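Local coordinates for protein decapping nuclease RAI1 (Scheffersomyces stipitis, PDB 5BTO) that removes NAD caps from the 5' ends of RNAs as a metal-dependent decapping nuclease, and binds and stimulates the exoribonuclease RAT1, at residues Y217-K222 with D249-Y254; V236-D241 with H253-K258; V291-R296 with E306-E311. All coordinates share one frame; numbering follows the deposited sequence.

From the N terminus, 217-222 comes first, a piece of strand 216-225 in the large mixed sheet. After the next strand, 228-235, the chain enters 236-241 and then 249-254, where contact 1 closes a loop back onto 217-222. Contact 2 closes just beyond it, when 253-258 pairs with 236-241; the two loops therefore cross, and they share His253 and Tyr254. Contact 3 follows in series as the hairpin of strands 290-296 and 302-309. Backbone pairing of Glu256 and Lys258 with Val292 and Gly294 joins contacts 2 and 3 in one four-stranded sheet, and contact 1 ties the start of strand 254-261 to the larger sheet.

Contact 1: Y217-K222 with D249-Y254; sequences YISVIK and DVLSHY
Two hydroxyls supply the polar interaction between strand residues 217-222 and Tyr254, which follows the 3-10 turn 251-253 and opens strand 254-261. Tyr217 OH donates to Tyr254 OH at 2.7 Å, and the hydrogen-bond network extends to Glu28, whose OE1 is bonded to both Tyr254 OH and Ser219 OG. Lys48 also bonds to Tyr217 OH, so the buried phenols lie in a network with an acid and a base, which would probably polarise them.

The aromatic interaction is an offset edge-to-face pair: the edge of Tyr217 is directed at the face of Tyr254, with planes 79° apart and centroids separated by 5.9 Å. Tyr217 is placed for this by CG lying anti to its backbone N (chi1 174°). Its CE2 makes the closest carbon contact of the pair, 3.8 Å from Tyr254 CZ. At the edge of the Tyr254 ring, Ser219 OG stands 3.9 Å from CE2.

The apolar interaction lies further along the strand. Ile221 and Leu251 cross at about a right angle, CG2 of Ile221 reaching CD2 of Leu251 at 3.7 Å. That same Leu251 CD2 touches Ser219 OG at 3.8 Å, so one methyl group spans two strand residues.

Strand 216-225 is flanked in its sheet by strands 228-235 and 27-34. Helix 44-50 packs on Tyr217 through Val47, and Ile288 from the loop before strand 290-296 touches Tyr254.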
loop_
_atom_site.group_PDB
_atom_site.type_symbol
_atom_site.label_atom_id
_atom_site.label_comp_id
_atom_site.label_asym_id
_atom_site.label_seq_id
_atom_site.Cartn_x
_atom_site.Cartn_y
_atom_site.Cartn_z
ATOM N N TYR A 217 -30.318 7.828 19.959
ATOM C CA TYR A 217 -29.489 8.215 21.096
ATOM C C TYR A 217 -28.034 8.136 20.646
ATOM O O TYR A 217 -27.578 7.086 20.176
ATOM C CB TYR A 217 -29.743 7.280 22.283
ATOM C CG TYR A 217 -28.831 7.517 23.474
ATOM C CD1 TYR A 217 -28.986 8.636 24.280
ATOM C CD2 TYR A 217 -27.829 6.617 23.797
ATOM C CE1 TYR A 217 -28.161 8.856 25.366
ATOM C CE2 TYR A 217 -26.997 6.826 24.889
ATOM C CZ TYR A 217 -27.169 7.949 25.668
ATOM O OH TYR A 217 -26.354 8.157 26.754
ATOM N N ILE A 218 -27.315 9.250 20.744
ATOM C CA ILE A 218 -25.969 9.319 20.171
ATOM C C ILE A 218 -24.941 9.555 21.262
ATOM O O ILE A 218 -24.995 10.570 21.966
ATOM C CB ILE A 218 -25.840 10.465 19.140
ATOM C CG1 ILE A 218 -26.962 10.404 18.104
ATOM C CG2 ILE A 218 -24.455 10.442 18.455
ATOM C CD1 ILE A 218 -26.917 9.177 17.232
ATOM N N SER A 219 -24.021 8.608 21.407
ATOM C CA SER A 219 -22.915 8.743 22.338
ATOM C C SER A 219 -21.712 9.338 21.602
ATOM O O SER A 219 -21.400 8.951 20.476
ATOM C CB SER A 219 -22.552 7.376 22.932
ATOM O OG SER A 219 -21.362 7.437 23.705
ATOM N N VAL A 220 -21.039 10.286 22.237
ATOM C CA VAL A 220 -19.822 10.846 21.657
ATOM C C VAL A 220 -18.649 10.556 22.578
ATOM O O VAL A 220 -18.663 10.915 23.766
ATOM C CB VAL A 220 -19.937 12.361 21.405
ATOM C CG1 VAL A 220 -18.737 12.842 20.577
ATOM C CG2 VAL A 220 -21.239 12.673 20.690
ATOM N N ILE A 221 -17.634 9.907 22.019
ATOM C CA ILE A 221 -16.549 9.350 22.808
ATOM C C ILE A 221 -15.212 9.913 22.384
ATOM O O ILE A 221 -15.055 10.381 21.252
ATOM C CB ILE A 221 -16.484 7.802 22.664
ATOM C CG1 ILE A 221 -16.129 7.401 21.225
ATOM C CG2 ILE A 221 -17.823 7.171 23.060
ATOM C CD1 ILE A 221 -15.704 5.952 21.098
ATOM N N LYS A 222 -14.262 9.890 23.313
ATOM C CA LYS A 222 -12.865 10.141 22.982
ATOM C C LYS A 222 -12.178 8.794 22.900
ATOM O O LYS A 222 -12.383 7.923 23.750
ATOM C CB LYS A 222 -12.189 11.016 24.035
ATOM C CG LYS A 222 -12.422 12.498 23.857
ATOM C CD LYS A 222 -11.690 13.294 24.934
ATOM C CE LYS A 222 -10.263 12.792 25.134
ATOM N NZ LYS A 222 -9.323 13.182 24.043
ATOM N N ASP A 249 -17.577 5.251 33.546
ATOM C CA ASP A 249 -17.419 4.164 32.590
ATOM C C ASP A 249 -18.766 3.790 31.987
ATOM O O ASP A 249 -19.147 2.617 31.961
ATOM C CB ASP A 249 -16.775 2.949 33.262
ATOM C CG ASP A 249 -16.574 1.782 32.306
ATOM O OD1 ASP A 249 -16.587 1.994 31.068
ATOM O OD2 ASP A 249 -16.404 0.645 32.797
ATOM N N VAL A 250 -19.495 4.787 31.496
ATOM C CA VAL A 250 -20.823 4.517 30.965
ATOM C C VAL A 250 -20.822 3.603 29.734
ATOM O O VAL A 250 -21.750 2.830 29.568
ATOM C CB VAL A 250 -21.663 5.799 30.721
ATOM C CG1 VAL A 250 -21.122 6.626 29.574
ATOM C CG2 VAL A 250 -23.114 5.433 30.455
ATOM N N LEU A 251 -19.796 3.677 28.884
ATOM C CA LEU A 251 -19.788 2.842 27.665
ATOM C C LEU A 251 -19.990 1.357 27.950
ATOM O O LEU A 251 -20.631 0.641 27.167
ATOM C CB LEU A 251 -18.488 3.003 26.866
ATOM C CG LEU A 251 -18.322 4.313 26.105
ATOM C CD1 LEU A 251 -16.928 4.343 25.524
ATOM C CD2 LEU A 251 -19.387 4.459 25.014
ATOM N N SER A 252 -19.414 0.895 29.055
ATOM C CA SER A 252 -19.466 -0.515 29.409
ATOM C C SER A 252 -20.880 -0.963 29.727
ATOM O O SER A 252 -21.125 -2.154 29.863
ATOM C CB SER A 252 -18.542 -0.817 30.590
ATOM O OG SER A 252 -19.053 -0.282 31.801
ATOM N N HIS A 253 -21.806 -0.007 29.833
ATOM C CA HIS A 253 -23.207 -0.307 30.154
ATOM C C HIS A 253 -24.135 -0.299 28.939
ATOM O O HIS A 253 -25.344 -0.541 29.056
ATOM C CB HIS A 253 -23.710 0.662 31.224
ATOM C CG HIS A 253 -22.959 0.560 32.508
ATOM N ND1 HIS A 253 -23.307 -0.338 33.497
ATOM C CD2 HIS A 253 -21.874 1.227 32.968
ATOM C CE1 HIS A 253 -22.472 -0.213 34.514
ATOM N NE2 HIS A 253 -21.597 0.734 34.222
ATOM N N TYR A 254 -23.564 -0.042 27.767
ATOM C CA TYR A 254 -24.331 0.018 26.525
ATOM C C TYR A 254 -24.332 -1.329 25.802
ATOM O O TYR A 254 -23.467 -2.168 26.029
ATOM C CB TYR A 254 -23.729 1.053 25.573
ATOM C CG TYR A 254 -23.866 2.493 25.999
ATOM C CD1 TYR A 254 -24.911 2.913 26.815
ATOM C CD2 TYR A 254 -22.959 3.448 25.553
ATOM C CE1 TYR A 254 -25.030 4.249 27.184
ATOM C CE2 TYR A 254 -23.073 4.780 25.916
ATOM C CZ TYR A 254 -24.111 5.175 26.730
ATOM O OH TYR A 254 -24.228 6.494 27.088
#

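Contact 2: V236-D241 with H253-K258; sequences VDCVWD and HYMELK
With chi1 at -64°, Asp237 CG lies anti to its own carbonyl carbon, while Glu256 CG is anti to its backbone N and the chain bends at chi2 (86°); together these torsions bring the two carboxylates close at an oblique crossing. Asp237 OD2 takes the N-H of Leu257 on its anti lone pair at 2.8 Å, in a practically straight bond (179°). The same OD2 is 3.2 Å from Glu256 OE2, a close approach of like charges. Lys258 NZ, in a salt bridge to Glu256 OE2 at 2.6 Å and bonded also to Gln282, probably offsets part of it. One water bridges Asp237 OD1 and Glu256 OE2; another, 2.7 Å from Asp237 OD2, accepts from Lys258 NZ.

Further along, Cys238 and Met255 form an antiparallel hydrogen-bonded pair, Met255 N to Cys238 O being 2.9 Å. Val236 CG1 sits over the Tyr254 face, 3.8 Å from the ring centroid. At the far end His253 ND1 donates to the syn lone pair of Asp241 OD1 at 2.8 Å, carboxylate and ring nearly coplanar.

Asp237, Glu256 and Leu257 bind the divalent cation and Lys258 the substrate; Glu256-Leu257-Lys258 fits the (D/E)XK element of the PD-(D/E)XK nucleases. With Glu186 also close to Asp237 OD1, the crowded negative charge is likely to raise carboxylate pKa values, and a bound cation would probably relieve the repulsion.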
loop_
_atom_site.group_PDB
_atom_site.type_symbol
_atom_site.label_atom_id
_atom_site.label_comp_id
_atom_site.label_asym_id
_atom_site.label_seq_id
_atom_site.Cartn_x
_atom_site.Cartn_y
_atom_site.Cartn_z
ATOM N N VAL A 236 -26.321 4.519 19.802
ATOM C CA VAL A 236 -26.282 3.421 20.756
ATOM C C VAL A 236 -27.708 2.932 20.946
ATOM O O VAL A 236 -28.632 3.737 21.114
ATOM C CB VAL A 236 -25.684 3.899 22.101
ATOM C CG1 VAL A 236 -26.033 2.933 23.245
ATOM C CG2 VAL A 236 -24.163 4.110 21.967
ATOM N N ASP A 237 -27.897 1.616 20.904
ATOM C CA ASP A 237 -29.249 1.069 20.872
ATOM C C ASP A 237 -29.926 1.047 22.242
ATOM O O ASP A 237 -31.092 1.412 22.358
ATOM C CB ASP A 237 -29.268 -0.328 20.248
ATOM C CG ASP A 237 -28.852 -0.312 18.787
ATOM O OD1 ASP A 237 -29.113 0.714 18.125
ATOM O OD2 ASP A 237 -28.266 -1.308 18.307
ATOM N N CYS A 238 -29.196 0.636 23.272
ATOM C CA CYS A 238 -29.788 0.551 24.603
ATOM C C CYS A 238 -28.744 0.410 25.701
ATOM O O CYS A 238 -27.553 0.242 25.441
ATOM C CB CYS A 238 -30.787 -0.622 24.671
ATOM S SG CYS A 238 -30.043 -2.251 24.724
ATOM N N VAL A 239 -29.217 0.498 26.941
ATOM C CA VAL A 239 -28.425 0.192 28.118
ATOM C C VAL A 239 -28.816 -1.212 28.567
ATOM O O VAL A 239 -30.001 -1.541 28.578
ATOM C CB VAL A 239 -28.749 1.205 29.238
ATOM C CG1 VAL A 239 -28.160 0.775 30.563
ATOM C CG2 VAL A 239 -28.218 2.580 28.838
ATOM N N TRP A 240 -27.840 -2.050 28.911
ATOM C CA TRP A 240 -28.186 -3.404 29.357
ATOM C C TRP A 240 -28.495 -3.502 30.841
ATOM O O TRP A 240 -29.269 -4.357 31.257
ATOM C CB TRP A 240 -27.154 -4.455 28.931
ATOM C CG TRP A 240 -25.801 -4.324 29.528
ATOM C CD1 TRP A 240 -24.758 -3.562 29.059
ATOM C CD2 TRP A 240 -25.308 -5.014 30.679
ATOM N NE1 TRP A 240 -23.655 -3.726 29.869
ATOM C CE2 TRP A 240 -23.969 -4.607 30.872
ATOM C CE3 TRP A 240 -25.874 -5.925 31.576
ATOM C CZ2 TRP A 240 -23.187 -5.089 31.921
ATOM C CZ3 TRP A 240 -25.098 -6.398 32.616
ATOM C CH2 TRP A 240 -23.769 -5.979 32.782
ATOM N N ASP A 241 -27.910 -2.630 31.649
ATOM C CA ASP A 241 -28.238 -2.658 33.072
ATOM C C ASP A 241 -28.680 -1.305 33.623
ATOM O O ASP A 241 -29.863 -1.114 33.931
ATOM C CB ASP A 241 -27.126 -3.322 33.904
ATOM C CG ASP A 241 -25.758 -2.670 33.730
ATOM O OD1 ASP A 241 -25.605 -1.758 32.892
ATOM O OD2 ASP A 241 -24.819 -3.094 34.440
ATOM N N HIS A 253 -21.806 -0.007 29.833
ATOM C CA HIS A 253 -23.207 -0.307 30.154
ATOM C C HIS A 253 -24.135 -0.299 28.939
ATOM O O HIS A 253 -25.344 -0.541 29.056
ATOM C CB HIS A 253 -23.710 0.662 31.224
ATOM C CG HIS A 253 -22.959 0.560 32.508
ATOM N ND1 HIS A 253 -23.307 -0.338 33.497
ATOM C CD2 HIS A 253 -21.874 1.227 32.968
ATOM C CE1 HIS A 253 -22.472 -0.213 34.514
ATOM N NE2 HIS A 253 -21.597 0.734 34.222
ATOM N N TYR A 254 -23.564 -0.042 27.767
ATOM C CA TYR A 254 -24.331 0.018 26.525
ATOM C C TYR A 254 -24.332 -1.329 25.802
ATOM O O TYR A 254 -23.467 -2.168 26.029
ATOM C CB TYR A 254 -23.729 1.053 25.573
ATOM C CG TYR A 254 -23.866 2.493 25.999
ATOM C CD1 TYR A 254 -24.911 2.913 26.815
ATOM C CD2 TYR A 254 -22.959 3.448 25.553
ATOM C CE1 TYR A 254 -25.030 4.249 27.184
ATOM C CE2 TYR A 254 -23.073 4.780 25.916
ATOM C CZ TYR A 254 -24.111 5.175 26.730
ATOM O OH TYR A 254 -24.228 6.494 27.088
ATOM N N MET A 255 -25.306 -1.524 24.926
ATOM C CA MET A 255 -25.401 -2.771 24.166
ATOM C C MET A 255 -25.978 -2.473 22.787
ATOM O O MET A 255 -26.797 -1.567 22.626
ATOM C CB MET A 255 -26.268 -3.800 24.929
ATOM C CG MET A 255 -26.213 -5.224 24.357
ATOM S SD MET A 255 -26.824 -6.490 25.509
ATOM C CE MET A 255 -28.461 -5.833 25.787
ATOM N N GLU A 256 -25.521 -3.218 21.785
ATOM C CA GLU A 256 -26.046 -3.120 20.436
ATOM C C GLU A 256 -27.110 -4.193 20.212
ATOM O O GLU A 256 -27.010 -5.286 20.766
ATOM C CB GLU A 256 -24.898 -3.325 19.447
ATOM C CG GLU A 256 -25.267 -3.156 17.994
ATOM C CD GLU A 256 -25.190 -1.712 17.550
ATOM O OE1 GLU A 256 -24.675 -0.882 18.326
ATOM O OE2 GLU A 256 -25.639 -1.409 16.426
ATOM N N LEU A 257 -28.116 -3.883 19.402
ATOM C CA LEU A 257 -29.177 -4.845 19.062
ATOM C C LEU A 257 -29.281 -5.001 17.546
ATOM O O LEU A 257 -29.478 -4.022 16.836
ATOM C CB LEU A 257 -30.521 -4.357 19.599
ATOM C CG LEU A 257 -30.572 -4.120 21.105
ATOM C CD1 LEU A 257 -31.908 -3.527 21.519
ATOM C CD2 LEU A 257 -30.301 -5.423 21.838
ATOM N N LYS A 258 -29.177 -6.237 17.058
ATOM C CA LYS A 258 -29.202 -6.497 15.622
ATOM C C LYS A 258 -30.090 -7.688 15.322
ATOM O O LYS A 258 -30.398 -8.476 16.219
ATOM C CB LYS A 258 -27.790 -6.810 15.116
ATOM C CG LYS A 258 -26.744 -5.773 15.422
ATOM C CD LYS A 258 -26.902 -4.552 14.550
ATOM C CE LYS A 258 -25.615 -3.721 14.567
ATOM N NZ LYS A 258 -25.816 -2.334 14.055
HETATM O O HOH W 1 -26.635 1.481 16.769
HETATM O O HOH W 2 -28.407 -1.492 15.627
#

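Contact 3: V291-R296 with E306-E311; sequences VVYGFR and ELYKTE
Phe295, Tyr293 and Tyr308 form the apolar centre on one face of this antiparallel hairpin. Tyr293 CD2 meets Tyr308 CE1 at 4.1 Å, the two side chains crossing obliquely. Phe295, its CG anti to the carbonyl carbon (chi1 -65°), sets CE1 3.5 Å from Glu306 CG, and its tip reaches that of Tyr308, CZ to OH 3.9 Å, with the hydroxyl near the Phe295 ring plane. Phe272 of helix 266-286 meets both Tyr293 and Phe295 edge-to-face. An alanine in place of Phe295 would remove the ring from Glu306 CG, Tyr308 OH and Phe272, and would probably loosen the packing at this end of the hairpin.

On the other face Val292 CG2 touches Leu307 CD1 at 3.8 Å. Four backbone bonds join the strands: one is Tyr308 N to Val291 O, 2.8 Å and nearly straight at 170°; another is Tyr293 N to Glu306 O, 2.9 Å. Past the end of the strand, buried Thr310 bonds through OG1 to Ile288 O; at the exposed edge Glu306 bends its carboxylate away from strand 291-296.

The chemistry thus divides: backbone bonds set the register, aromatic rings bind the hairpin to helix 266-286, and the carboxylate of Glu306 lies at the exposed edge.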
loop_
_atom_site.group_PDB
_atom_site.type_symbol
_atom_site.label_atom_id
_atom_site.label_comp_id
_atom_site.label_asym_id
_atom_site.label_seq_id
_atom_site.Cartn_x
_atom_site.Cartn_y
_atom_site.Cartn_z
ATOM N N VAL A 291 -23.351 -7.284 22.378
ATOM C CA VAL A 291 -24.239 -7.240 21.234
ATOM C C VAL A 291 -25.254 -8.370 21.344
ATOM O O VAL A 291 -24.881 -9.511 21.633
ATOM C CB VAL A 291 -23.477 -7.500 19.918
ATOM C CG1 VAL A 291 -24.434 -7.421 18.743
ATOM C CG2 VAL A 291 -22.325 -6.541 19.756
ATOM N N VAL A 292 -26.521 -8.074 21.083
ATOM C CA VAL A 292 -27.517 -9.148 20.978
ATOM C C VAL A 292 -28.012 -9.270 19.545
ATOM O O VAL A 292 -28.449 -8.286 18.951
ATOM C CB VAL A 292 -28.727 -8.924 21.919
ATOM C CG1 VAL A 292 -29.884 -9.834 21.515
ATOM C CG2 VAL A 292 -28.326 -9.181 23.361
ATOM N N TYR A 293 -27.939 -10.477 18.988
ATOM C CA TYR A 293 -28.561 -10.755 17.696
ATOM C C TYR A 293 -29.863 -11.518 17.871
ATOM O O TYR A 293 -29.913 -12.529 18.576
ATOM C CB TYR A 293 -27.632 -11.567 16.785
ATOM C CG TYR A 293 -26.879 -10.720 15.799
ATOM C CD1 TYR A 293 -27.443 -10.372 14.574
ATOM C CD2 TYR A 293 -25.609 -10.251 16.102
ATOM C CE1 TYR A 293 -26.742 -9.586 13.668
ATOM C CE2 TYR A 293 -24.909 -9.458 15.214
ATOM C CZ TYR A 293 -25.481 -9.128 14.004
ATOM O OH TYR A 293 -24.776 -8.345 13.117
ATOM N N GLY A 294 -30.913 -11.031 17.225
ATOM C CA GLY A 294 -32.157 -11.786 17.111
ATOM C C GLY A 294 -32.202 -12.472 15.758
ATOM O O GLY A 294 -31.924 -11.852 14.731
ATOM N N PHE A 295 -32.527 -13.761 15.766
ATOM C CA PHE A 295 -32.549 -14.567 14.551
ATOM C C PHE A 295 -33.989 -14.867 14.161
ATOM O O PHE A 295 -34.758 -15.385 14.968
ATOM C CB PHE A 295 -31.779 -15.875 14.773
ATOM C CG PHE A 295 -30.305 -15.682 15.025
ATOM C CD1 PHE A 295 -29.829 -15.434 16.306
ATOM C CD2 PHE A 295 -29.394 -15.738 13.971
ATOM C CE1 PHE A 295 -28.462 -15.245 16.535
ATOM C CE2 PHE A 295 -28.034 -15.552 14.192
ATOM C CZ PHE A 295 -27.567 -15.311 15.475
ATOM N N ARG A 296 -34.359 -14.544 12.926
ATOM C CA ARG A 296 -35.758 -14.660 12.516
ATOM C C ARG A 296 -35.915 -15.514 11.270
ATOM O O ARG A 296 -34.989 -15.625 10.473
ATOM C CB ARG A 296 -36.369 -13.270 12.300
ATOM C CG ARG A 296 -35.541 -12.364 11.396
ATOM C CD ARG A 296 -36.244 -12.145 10.067
ATOM N NE ARG A 296 -35.339 -11.656 9.033
ATOM C CZ ARG A 296 -35.327 -12.107 7.782
ATOM N NH1 ARG A 296 -36.168 -13.065 7.411
ATOM N NH2 ARG A 296 -34.466 -11.609 6.903
ATOM N N GLU A 306 -29.158 -14.425 20.640
ATOM C CA GLU A 306 -27.830 -14.756 21.132
ATOM C C GLU A 306 -27.107 -13.507 21.599
ATOM O O GLU A 306 -27.075 -12.495 20.889
ATOM C CB GLU A 306 -27.001 -15.444 20.041
ATOM C CG GLU A 306 -27.591 -16.775 19.571
ATOM C CD GLU A 306 -27.417 -17.893 20.588
ATOM O OE1 GLU A 306 -26.679 -17.700 21.579
ATOM O OE2 GLU A 306 -28.023 -18.968 20.395
ATOM N N LEU A 307 -26.531 -13.598 22.793
ATOM C CA LEU A 307 -25.717 -12.533 23.368
ATOM C C LEU A 307 -24.251 -12.784 23.051
ATOM O O LEU A 307 -23.741 -13.887 23.281
ATOM C CB LEU A 307 -25.897 -12.502 24.894
ATOM C CG LEU A 307 -24.954 -11.567 25.662
ATOM C CD1 LEU A 307 -25.260 -10.120 25.340
ATOM C CD2 LEU A 307 -25.081 -11.804 27.169
ATOM N N TYR A 308 -23.573 -11.761 22.528
ATOM C CA TYR A 308 -22.143 -11.826 22.260
ATOM C C TYR A 308 -21.416 -10.822 23.131
ATOM O O TYR A 308 -21.946 -9.751 23.401
ATOM C CB TYR A 308 -21.844 -11.440 20.799
ATOM C CG TYR A 308 -22.388 -12.392 19.775
ATOM C CD1 TYR A 308 -23.738 -12.401 19.458
ATOM C CD2 TYR A 308 -21.548 -13.276 19.109
ATOM C CE1 TYR A 308 -24.246 -13.280 18.520
ATOM C CE2 TYR A 308 -22.050 -14.159 18.176
ATOM C CZ TYR A 308 -23.402 -14.153 17.887
ATOM O OH TYR A 308 -23.926 -15.023 16.958
ATOM N N LYS A 309 -20.201 -11.147 23.558
ATOM C CA LYS A 309 -19.300 -10.085 23.991
ATOM C C LYS A 309 -18.464 -9.687 22.784
ATOM O O LYS A 309 -17.981 -10.539 22.046
ATOM C CB LYS A 309 -18.434 -10.472 25.195
ATOM C CG LYS A 309 -17.519 -11.662 25.054
ATOM C CD LYS A 309 -16.699 -11.810 26.348
ATOM C CE LYS A 309 -15.732 -12.986 26.287
ATOM N NZ LYS A 309 -14.873 -13.051 27.502
ATOM N N THR A 310 -18.324 -8.386 22.567
ATOM C CA THR A 310 -17.616 -7.890 21.394
ATOM C C THR A 310 -16.246 -8.546 21.240
ATOM O O THR A 310 -15.835 -8.925 20.132
ATOM C CB THR A 310 -17.498 -6.362 21.470
ATOM O OG1 THR A 310 -18.815 -5.808 21.563
ATOM C CG2 THR A 310 -16.799 -5.795 20.218
ATOM N N GLU A 311 -15.541 -8.712 22.351
ATOM C CA GLU A 311 -14.164 -9.192 22.283
ATOM C C GLU A 311 -14.036 -10.655 21.858
ATOM O O GLU A 311 -12.939 -11.099 21.527
ATOM C CB GLU A 311 -13.446 -8.962 23.612
ATOM C CG GLU A 311 -14.073 -9.681 24.791
ATOM C CD GLU A 311 -13.330 -9.421 26.092
ATOM O OE1 GLU A 311 -12.238 -8.813 26.049
ATOM O OE2 GLU A 311 -13.838 -9.826 27.158
#